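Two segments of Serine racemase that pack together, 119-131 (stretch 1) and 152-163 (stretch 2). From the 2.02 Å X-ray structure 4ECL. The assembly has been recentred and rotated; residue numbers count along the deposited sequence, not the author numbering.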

# COMPACT_ATOMS: atom_id res chain seq x y z
N ASP A 119 1.44 -29.77 -19.96
CA ASP A 119 -0.01 -29.81 -20.04
C ASP A 119 -0.65 -28.82 -19.06
O ASP A 119 -0.50 -28.95 -17.85
CB ASP A 119 -0.52 -31.23 -19.80
CG ASP A 119 -0.22 -32.16 -20.97
OD1 ASP A 119 -0.07 -31.67 -22.11
OD2 ASP A 119 -0.14 -33.39 -20.74
N ILE A 120 -1.35 -27.84 -19.61
CA ILE A 120 -1.84 -26.69 -18.85
C ILE A 120 -3.30 -26.42 -19.17
O ILE A 120 -3.70 -26.44 -20.34
CB ILE A 120 -1.03 -25.45 -19.22
CG1 ILE A 120 0.41 -25.58 -18.74
CG2 ILE A 120 -1.66 -24.19 -18.64
CD1 ILE A 120 1.21 -24.33 -18.93
N LYS A 121 -4.11 -26.18 -18.14
CA LYS A 121 -5.50 -25.78 -18.36
C LYS A 121 -5.58 -24.27 -18.60
O LYS A 121 -4.84 -23.51 -17.99
CB LYS A 121 -6.38 -26.16 -17.17
CG LYS A 121 -6.96 -27.56 -17.22
CD LYS A 121 -8.25 -27.62 -16.40
CE LYS A 121 -8.85 -29.02 -16.39
NZ LYS A 121 -7.97 -29.99 -15.67
N ALA A 122 -6.48 -23.83 -19.46
CA ALA A 122 -6.51 -22.41 -19.79
C ALA A 122 -7.90 -21.86 -20.06
O ALA A 122 -8.82 -22.61 -20.37
CB ALA A 122 -5.62 -22.16 -21.01
N HIS A 123 -8.03 -20.55 -19.94
CA HIS A 123 -9.21 -19.85 -20.45
C HIS A 123 -8.70 -18.82 -21.43
O HIS A 123 -7.76 -18.07 -21.11
CB HIS A 123 -9.99 -19.13 -19.35
CG HIS A 123 -10.76 -20.03 -18.45
ND1 HIS A 123 -11.85 -19.60 -17.73
CD2 HIS A 123 -10.60 -21.34 -18.14
CE1 HIS A 123 -12.33 -20.60 -17.01
NE2 HIS A 123 -11.59 -21.67 -17.24
N ILE A 124 -9.29 -18.78 -22.62
CA ILE A 124 -8.86 -17.77 -23.59
C ILE A 124 -9.61 -16.47 -23.34
O ILE A 124 -10.81 -16.48 -23.07
CB ILE A 124 -9.03 -18.25 -25.06
CG1 ILE A 124 -8.64 -17.14 -26.03
CG2 ILE A 124 -10.45 -18.71 -25.32
CD1 ILE A 124 -8.43 -17.63 -27.50
N LYS A 125 -8.89 -15.36 -23.38
CA LYS A 125 -9.50 -14.07 -23.16
C LYS A 125 -9.77 -13.40 -24.48
O LYS A 125 -8.93 -13.42 -25.38
CB LYS A 125 -8.62 -13.17 -22.26
CG LYS A 125 -9.28 -11.84 -21.92
CD LYS A 125 -8.70 -11.17 -20.69
CE LYS A 125 -9.59 -9.99 -20.26
NZ LYS A 125 -9.18 -9.38 -18.96
N ILE A 126 -10.93 -12.78 -24.61
CA ILE A 126 -11.24 -12.08 -25.85
C ILE A 126 -11.32 -10.59 -25.55
O ILE A 126 -12.05 -10.18 -24.65
CB ILE A 126 -12.60 -12.51 -26.43
CG1 ILE A 126 -12.70 -14.04 -26.52
CG2 ILE A 126 -12.80 -11.89 -27.81
CD1 ILE A 126 -11.81 -14.65 -27.59
N ASP A 127 -10.59 -9.78 -26.29
CA ASP A 127 -10.72 -8.34 -26.12
C ASP A 127 -11.94 -7.88 -26.88
O ASP A 127 -12.00 -8.00 -28.11
CB ASP A 127 -9.46 -7.62 -26.62
CG ASP A 127 -9.65 -6.11 -26.75
OD1 ASP A 127 -10.56 -5.55 -26.08
OD2 ASP A 127 -8.90 -5.46 -27.52
N THR A 128 -12.93 -7.34 -26.16
CA THR A 128 -14.13 -6.87 -26.84
C THR A 128 -14.29 -5.35 -26.82
O THR A 128 -15.35 -4.83 -27.16
CB THR A 128 -15.41 -7.52 -26.28
OG1 THR A 128 -15.43 -7.38 -24.85
CG2 THR A 128 -15.43 -9.00 -26.62
N GLY A 129 -13.24 -4.63 -26.43
CA GLY A 129 -13.28 -3.18 -26.44
C GLY A 129 -12.43 -2.52 -25.38
O GLY A 129 -12.13 -1.32 -25.44
N MSE A 130 -12.02 -3.30 -24.39
CA MSE A 130 -11.18 -2.79 -23.31
C MSE A 130 -9.79 -2.47 -23.85
O MSE A 130 -9.13 -1.54 -23.37
CB MSE A 130 -11.10 -3.83 -22.19
CG MSE A 130 -9.97 -3.64 -21.22
SE MSE A 130 -10.55 -4.07 -19.42
CE MSE A 130 -12.05 -2.83 -19.38
N HIS A 131 -9.36 -3.24 -24.85
CA HIS A 131 -8.08 -3.00 -25.52
C HIS A 131 -6.88 -3.08 -24.58
O HIS A 131 -5.90 -2.34 -24.73
CB HIS A 131 -8.11 -1.65 -26.23
CG HIS A 131 -9.14 -1.58 -27.32
ND1 HIS A 131 -9.70 -0.39 -27.74
CD2 HIS A 131 -9.72 -2.55 -28.05
CE1 HIS A 131 -10.58 -0.64 -28.70
NE2 HIS A 131 -10.61 -1.94 -28.91
N ILE A 152 -2.23 -27.15 -24.42
CA ILE A 152 -3.16 -26.22 -23.79
C ILE A 152 -4.59 -26.74 -23.92
O ILE A 152 -5.10 -26.88 -25.03
CB ILE A 152 -3.12 -24.84 -24.46
CG1 ILE A 152 -1.68 -24.32 -24.57
CG2 ILE A 152 -4.00 -23.85 -23.72
CD1 ILE A 152 -0.87 -24.45 -23.32
N LYS A 153 -5.23 -27.02 -22.79
CA LYS A 153 -6.64 -27.42 -22.81
C LYS A 153 -7.53 -26.22 -22.49
O LYS A 153 -7.59 -25.77 -21.35
CB LYS A 153 -6.90 -28.55 -21.81
CG LYS A 153 -8.32 -29.11 -21.89
CD LYS A 153 -8.53 -29.87 -23.21
CE LYS A 153 -9.99 -29.84 -23.65
NZ LYS A 153 -10.44 -28.46 -24.02
N VAL A 154 -8.23 -25.71 -23.50
CA VAL A 154 -9.03 -24.51 -23.28
C VAL A 154 -10.36 -24.89 -22.61
O VAL A 154 -11.20 -25.57 -23.20
CB VAL A 154 -9.25 -23.73 -24.58
CG1 VAL A 154 -9.97 -22.44 -24.31
CG2 VAL A 154 -7.91 -23.44 -25.22
N ALA A 155 -10.51 -24.47 -21.36
CA ALA A 155 -11.65 -24.87 -20.53
C ALA A 155 -12.65 -23.72 -20.38
O ALA A 155 -13.73 -23.88 -19.81
CB ALA A 155 -11.17 -25.35 -19.16
N GLY A 156 -12.29 -22.56 -20.90
CA GLY A 156 -13.18 -21.42 -20.87
C GLY A 156 -12.78 -20.32 -21.81
O GLY A 156 -11.69 -20.30 -22.38
N ILE A 157 -13.69 -19.37 -21.99
CA ILE A 157 -13.45 -18.23 -22.85
C ILE A 157 -14.17 -17.06 -22.21
O ILE A 157 -15.29 -17.21 -21.73
CB ILE A 157 -13.93 -18.50 -24.29
CG1 ILE A 157 -13.97 -17.21 -25.11
CG2 ILE A 157 -15.29 -19.15 -24.30
CD1 ILE A 157 -14.03 -17.47 -26.60
N PHE A 158 -13.53 -15.90 -22.16
CA PHE A 158 -14.11 -14.80 -21.40
C PHE A 158 -13.71 -13.43 -21.91
O PHE A 158 -12.79 -13.31 -22.72
CB PHE A 158 -13.79 -14.95 -19.91
CG PHE A 158 -12.37 -14.63 -19.50
CD1 PHE A 158 -11.34 -15.55 -19.67
CD2 PHE A 158 -12.07 -13.42 -18.88
CE1 PHE A 158 -10.05 -15.26 -19.27
CE2 PHE A 158 -10.78 -13.12 -18.47
CZ PHE A 158 -9.77 -14.04 -18.66
N THR A 159 -14.43 -12.42 -21.42
CA THR A 159 -14.09 -11.02 -21.69
C THR A 159 -14.43 -10.14 -20.49
O THR A 159 -15.10 -10.58 -19.55
CB THR A 159 -14.79 -10.51 -22.98
OG1 THR A 159 -14.20 -9.27 -23.40
CG2 THR A 159 -16.30 -10.35 -22.76
N HIS A 160 -13.95 -8.90 -20.49
CA HIS A 160 -14.26 -7.95 -19.43
C HIS A 160 -15.04 -6.78 -20.00
O HIS A 160 -14.69 -6.25 -21.05
CB HIS A 160 -12.97 -7.41 -18.79
CG HIS A 160 -12.54 -8.16 -17.56
ND1 HIS A 160 -11.79 -9.31 -17.62
CD2 HIS A 160 -12.76 -7.91 -16.25
CE1 HIS A 160 -11.56 -9.74 -16.39
NE2 HIS A 160 -12.14 -8.91 -15.54
N LEU A 161 -16.10 -6.38 -19.30
CA LEU A 161 -16.89 -5.21 -19.70
C LEU A 161 -16.27 -3.93 -19.15
O LEU A 161 -15.85 -3.87 -17.99
CB LEU A 161 -18.33 -5.35 -19.23
CG LEU A 161 -19.03 -6.61 -19.71
CD1 LEU A 161 -20.40 -6.78 -19.01
CD2 LEU A 161 -19.18 -6.59 -21.24
N CYS A 162 -16.21 -2.90 -19.99
CA CYS A 162 -15.62 -1.63 -19.59
C CYS A 162 -16.43 -0.83 -18.59
O CYS A 162 -15.86 -0.21 -17.69
CB CYS A 162 -15.38 -0.76 -20.81
SG CYS A 162 -14.00 -1.32 -21.80
N ALA A 163 -17.74 -0.80 -18.77
CA ALA A 163 -18.56 0.18 -18.07
C ALA A 163 -19.93 -0.38 -17.69
O ALA A 163 -20.95 0.29 -17.85
CB ALA A 163 -18.73 1.42 -18.94
O HOH W 1 -12.45 -6.31 -23.59

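The two stretches pair as neighbouring parallel strands, with an angle of 19° between their directions. Six backbone hydrogen bonds hold them together. In stretch 1 the even residues do the bonding. Lys 153 N donates to Ile 120 O at 2.9 Å, and Ala 122 N donates to Lys 153 O, also at 2.9 Å. Lys 153 therefore uses both its amide and its carbonyl on stretch 1, as expected for a parallel pair.

Ala 122 O accepts from Ala 155 N at 2.7 Å, and the bond is nearly straight, at 171°. Stretch 2 then steps forward by one residue: Ala 155 N bonds to Ala 122 O, but Gly 156 O, not Ala 155 O, accepts from Ile 124 N at 2.9 Å. Phe 158 then repeats the pattern of Lys 153. Its N donates to Ile 124 O at 2.9 Å, and its O accepts from Ile 126 N at 2.7 Å. Some of these carbonyls also receive CA-H contacts, such as His 123 CA to Gly 156 O at 3.2 Å and Ile 157 CA to Ile 124 O at 3.2 Å.

Beyond Phe 158 a side chain takes over from the backbone. Thr 159 OG1 donates to Ile 126 O at 2.6 Å, which satisfies that carbonyl. The same Thr 159 OG1 accepts from Thr 128 OG1 at 2.7 Å. The two hydroxyls thus form a directed chain ending on the Ile 126 carbonyl.

The following turn is satisfied by Asp 127 and a water. Asp 127 OD1 accepts from Gly 129 N and from His 131 N, each at 2.9 Å. Water 1 accepts from Thr 128 N at 2.8 Å and from Met 130 N at 3.1 Å. It also donates a weak bond to His 160 O at 3.4 Å, and so links the two stretches.

Lys 125 NZ lies 2.9 Å from His 160 ND1; the geometry leaves open whether this is a hydrogen bond. Lys 125 CB sits over a face of the Phe 158 ring, 4.2 Å from its centroid. Gly 156 CA packs over the His 123 ring, 3.7 Å from the centroid. A CB on Gly 156 would clash with His 123 ND1, at 2.6 Å. That ND1 is hydrogen-bonded elsewhere in the structure.

On the sheet face that carries Ala 122, Ile 124, Ile 152 and Ile 157 the side-chain contacts are apolar. Ala 122 CB meets Ile 152 CG2 at 3.6 Å, and Ile 124 CG2 meets Ile 157 CB at 3.6 Å. Past the strands, Met 130, a selenomethionine, places CE 3.5 Å from Cys 162 SG.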